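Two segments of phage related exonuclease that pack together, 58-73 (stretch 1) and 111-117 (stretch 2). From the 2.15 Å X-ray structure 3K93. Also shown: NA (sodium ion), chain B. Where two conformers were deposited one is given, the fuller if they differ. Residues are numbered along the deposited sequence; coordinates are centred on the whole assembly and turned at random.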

# COMPACT_ATOMS: atom_id res chain seq x y z
N ASN A 58 -15.81 -0.18 -10.92
CA ASN A 58 -15.19 1.13 -11.13
C ASN A 58 -14.90 1.34 -12.64
O ASN A 58 -15.25 0.50 -13.46
CB ASN A 58 -13.89 1.16 -10.32
CG ASN A 58 -12.99 -0.04 -10.63
OD1 ASN A 58 -12.93 -0.49 -11.78
ND2 ASN A 58 -12.32 -0.56 -9.62
N LYS A 59 -14.22 2.43 -13.00
CA LYS A 59 -13.94 2.69 -14.42
C LYS A 59 -13.17 1.54 -15.11
O LYS A 59 -13.41 1.23 -16.26
CB LYS A 59 -13.25 4.06 -14.59
CG LYS A 59 -11.85 4.15 -14.00
CD LYS A 59 -11.43 5.60 -13.70
CE LYS A 59 -9.98 5.65 -13.19
NZ LYS A 59 -9.44 7.02 -13.24
N TYR A 60 -12.27 0.88 -14.38
CA TYR A 60 -11.48 -0.24 -14.95
C TYR A 60 -12.37 -1.39 -15.40
O TYR A 60 -12.27 -1.85 -16.54
CB TYR A 60 -10.39 -0.73 -13.95
CG TYR A 60 -9.58 0.42 -13.36
CD1 TYR A 60 -8.89 1.28 -14.18
CD2 TYR A 60 -9.57 0.67 -11.99
CE1 TYR A 60 -8.17 2.35 -13.67
CE2 TYR A 60 -8.86 1.75 -11.47
CZ TYR A 60 -8.16 2.59 -12.32
OH TYR A 60 -7.48 3.66 -11.85
N THR A 61 -13.28 -1.81 -14.53
CA THR A 61 -14.22 -2.89 -14.83
C THR A 61 -15.32 -2.39 -15.80
O THR A 61 -15.77 -3.16 -16.65
CB THR A 61 -14.89 -3.47 -13.54
OG1 THR A 61 -15.68 -2.46 -12.93
CG2 THR A 61 -13.84 -3.97 -12.51
N GLN A 62 -15.74 -1.14 -15.70
CA GLN A 62 -16.72 -0.64 -16.65
C GLN A 62 -16.15 -0.60 -18.07
O GLN A 62 -16.89 -0.84 -19.02
CB GLN A 62 -17.25 0.74 -16.24
CG GLN A 62 -18.57 1.16 -16.96
CD GLN A 62 -19.59 0.01 -17.16
OE1 GLN A 62 -20.11 -0.17 -18.26
NE2 GLN A 62 -19.88 -0.75 -16.09
N LYS A 63 -14.85 -0.34 -18.24
CA LYS A 63 -14.26 -0.34 -19.60
C LYS A 63 -14.43 -1.70 -20.25
O LYS A 63 -14.85 -1.79 -21.42
CB LYS A 63 -12.79 0.08 -19.59
CG LYS A 63 -12.10 0.06 -20.96
CD LYS A 63 -10.69 0.56 -20.90
CE LYS A 63 -9.97 0.51 -22.25
NZ LYS A 63 -8.60 1.16 -22.27
N GLY A 64 -14.12 -2.75 -19.50
CA GLY A 64 -14.28 -4.13 -20.00
C GLY A 64 -15.71 -4.44 -20.38
O GLY A 64 -15.96 -5.14 -21.33
N ASN A 65 -16.66 -3.91 -19.63
CA ASN A 65 -18.06 -4.14 -19.95
C ASN A 65 -18.44 -3.45 -21.24
O ASN A 65 -19.05 -4.06 -22.08
CB ASN A 65 -18.97 -3.68 -18.82
CG ASN A 65 -18.90 -4.59 -17.60
OD1 ASN A 65 -18.63 -5.81 -17.73
ND2 ASN A 65 -19.16 -4.01 -16.40
N GLU A 66 -18.05 -2.19 -21.39
CA GLU A 66 -18.36 -1.44 -22.60
C GLU A 66 -17.71 -1.98 -23.84
O GLU A 66 -18.31 -1.92 -24.91
CB GLU A 66 -18.05 0.04 -22.44
CG GLU A 66 -18.96 0.68 -21.39
CD GLU A 66 -18.84 2.20 -21.26
OE1 GLU A 66 -18.18 2.86 -22.11
OE2 GLU A 66 -19.46 2.73 -20.28
N LEU A 67 -16.52 -2.55 -23.72
CA LEU A 67 -15.75 -2.93 -24.91
C LEU A 67 -15.79 -4.45 -25.12
O LEU A 67 -15.06 -5.01 -25.95
CB LEU A 67 -14.33 -2.42 -24.83
CG LEU A 67 -14.17 -0.90 -24.77
CD1 LEU A 67 -12.71 -0.57 -24.63
CD2 LEU A 67 -14.77 -0.20 -26.01
N GLU A 68 -16.69 -5.11 -24.40
CA GLU A 68 -16.74 -6.57 -24.38
C GLU A 68 -16.94 -7.14 -25.75
O GLU A 68 -16.25 -8.09 -26.11
CB GLU A 68 -17.88 -7.03 -23.50
CG GLU A 68 -17.89 -8.52 -23.22
CD GLU A 68 -19.05 -8.86 -22.32
OE1 GLU A 68 -20.23 -8.78 -22.80
OE2 GLU A 68 -18.79 -9.16 -21.13
N GLU A 69 -17.86 -6.54 -26.50
CA GLU A 69 -18.16 -6.99 -27.87
C GLU A 69 -16.95 -6.82 -28.79
O GLU A 69 -16.55 -7.77 -29.45
CB GLU A 69 -19.45 -6.35 -28.45
CG GLU A 69 -20.19 -5.31 -27.56
N GLN A 70 -16.37 -5.62 -28.82
CA GLN A 70 -15.13 -5.36 -29.55
C GLN A 70 -14.00 -6.32 -29.19
O GLN A 70 -13.26 -6.74 -30.07
CB GLN A 70 -14.62 -3.97 -29.26
CG GLN A 70 -15.47 -2.86 -29.79
CD GLN A 70 -14.78 -1.52 -29.67
OE1 GLN A 70 -13.58 -1.40 -29.98
NE2 GLN A 70 -15.54 -0.50 -29.22
N ALA A 71 -13.86 -6.65 -27.90
CA ALA A 71 -12.81 -7.57 -27.49
C ALA A 71 -13.03 -8.94 -28.15
O ALA A 71 -12.09 -9.53 -28.68
CB ALA A 71 -12.74 -7.73 -25.95
N ILE A 72 -14.27 -9.43 -28.10
CA ILE A 72 -14.59 -10.74 -28.64
C ILE A 72 -14.39 -10.77 -30.15
O ILE A 72 -13.90 -11.77 -30.67
CB ILE A 72 -16.00 -11.18 -28.23
CG1 ILE A 72 -15.99 -11.52 -26.74
CG2 ILE A 72 -16.46 -12.40 -29.07
CD1 ILE A 72 -17.36 -11.78 -26.17
N LYS A 73 -14.70 -9.68 -30.84
CA LYS A 73 -14.43 -9.57 -32.27
C LYS A 73 -12.94 -9.64 -32.54
O LYS A 73 -12.53 -10.33 -33.44
CB LYS A 73 -15.06 -8.31 -32.91
CG LYS A 73 -16.57 -8.48 -33.32
N ASP A 111 -10.76 -15.92 -22.82
CA ASP A 111 -11.15 -14.84 -21.94
C ASP A 111 -10.46 -13.52 -22.37
O ASP A 111 -9.23 -13.49 -22.57
CB ASP A 111 -10.77 -15.17 -20.49
CG ASP A 111 -11.59 -14.36 -19.48
OD1 ASP A 111 -11.25 -13.18 -19.25
OD2 ASP A 111 -12.62 -14.87 -18.95
N THR A 112 -11.24 -12.46 -22.50
CA THR A 112 -10.73 -11.17 -22.87
C THR A 112 -10.52 -10.30 -21.61
O THR A 112 -11.41 -10.22 -20.75
CB THR A 112 -11.70 -10.45 -23.80
OG1 THR A 112 -12.97 -10.31 -23.15
CG2 THR A 112 -11.87 -11.18 -25.13
N LYS A 113 -9.36 -9.66 -21.50
CA LYS A 113 -9.07 -8.74 -20.42
C LYS A 113 -8.73 -7.39 -21.07
O LYS A 113 -7.69 -7.25 -21.72
CB LYS A 113 -7.87 -9.25 -19.61
CG LYS A 113 -8.01 -10.73 -19.14
CD LYS A 113 -9.07 -10.87 -18.08
CE LYS A 113 -9.06 -12.29 -17.53
NZ LYS A 113 -10.20 -12.54 -16.64
N CYS A 114 -9.61 -6.40 -20.86
CA CYS A 114 -9.48 -5.08 -21.48
C CYS A 114 -8.66 -4.18 -20.60
O CYS A 114 -9.18 -3.61 -19.66
CB CYS A 114 -10.88 -4.46 -21.70
SG CYS A 114 -11.77 -5.29 -23.01
N SER A 115 -7.38 -4.05 -20.89
CA SER A 115 -6.49 -3.21 -20.10
C SER A 115 -6.94 -1.73 -20.04
O SER A 115 -7.48 -1.20 -21.02
CB SER A 115 -5.08 -3.28 -20.66
OG SER A 115 -4.67 -4.63 -20.85
N TRP A 116 -6.71 -1.10 -18.91
CA TRP A 116 -7.02 0.32 -18.77
C TRP A 116 -6.15 1.24 -19.65
O TRP A 116 -6.67 2.08 -20.42
CB TRP A 116 -6.90 0.75 -17.30
CG TRP A 116 -7.20 2.18 -17.09
CD1 TRP A 116 -6.30 3.16 -16.77
CD2 TRP A 116 -8.48 2.83 -17.22
NE1 TRP A 116 -6.94 4.37 -16.68
CE2 TRP A 116 -8.28 4.20 -16.95
CE3 TRP A 116 -9.77 2.38 -17.51
CZ2 TRP A 116 -9.33 5.14 -16.96
CZ3 TRP A 116 -10.84 3.32 -17.53
CH2 TRP A 116 -10.60 4.68 -17.27
N ASP A 117 -4.84 1.08 -19.55
CA ASP A 117 -3.92 1.95 -20.25
C ASP A 117 -2.63 1.24 -20.62
O ASP A 117 -2.44 0.07 -20.29
CB ASP A 117 -3.71 3.30 -19.46
CG ASP A 117 -2.88 3.19 -18.23
OD1 ASP A 117 -2.31 2.09 -17.94
OD2 ASP A 117 -2.74 4.26 -17.56
NA NA B . -13.01 -11.34 -19.35
O HOH W 1 -9.84 -1.64 -17.83
O HOH W 2 -13.73 -12.89 -17.35
O HOH W 3 -15.12 -10.04 -20.29
O HOH W 4 -12.51 -9.87 -17.63

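This is a mainly apolar packing of two consecutive helices against a strand and the loop that follows it, fixed at one end by an edge-to-face aromatic pair and a buried lysine. The chains run in roughly opposing senses: Tyr60 lies nearest Trp116, Gly64 nearest Cys114 and Ala71 nearest Thr112, and the N-to-C directions of helix 68-73 and strand 111-114 differ by 124°, nearer antiparallel than parallel, with a closest approach of 8.7 Å between the axes. Contact between the stretches buries 561 Å², both sides summed.

Trp116 contributes the largest share. The edge of Tyr60 meets its face: the Tyr60 ring centroid lies 4.7 Å from that of the Trp116 five-membered ring, with planes at 88°, and Tyr60 CD1 comes within 3.4 Å of Trp116 CD2. Over the same indole, Lys59 CG sits 4.0 Å from the centroid of the six-membered ring and 30° off its normal, a CH-pi contact. Both arrangements set C-H groups against pi density.

Lys63, fully extended with all four chi angles t, carries its ammonium to the loop, where NZ donates to Ser115 O (2.9 Å) and Trp116 O (2.8 Å). The partial negative charge of the two carbonyl oxygens helps compensate an ammonium that would be costly to bury unpaired; NZ is also hydrogen-bonded elsewhere in the structure.

Farther along, the backbones close to 5.1 Å between Gly64 CA and Cys114 CA, and Gly64 CA lies 3.8 Å from Cys114 CB. Cys114 SG then packs 3.9 Å from Ala71 CB and 4.3 Å from Leu67 CB, while Ala71 CB also reaches Thr112 CB at 3.6 Å. Water 1 bridges the stretches, donating to Tyr60 O and Cys114 O, each at 2.8 Å.

Within stretch 1, Asn58 OD1 caps the first helix by accepting from Thr61 N at 3.1 Å. In stretch 2, the sodium ion NA is coordinated by Asp111 OD1 at 2.5 Å and Thr112 O at 2.4 Å.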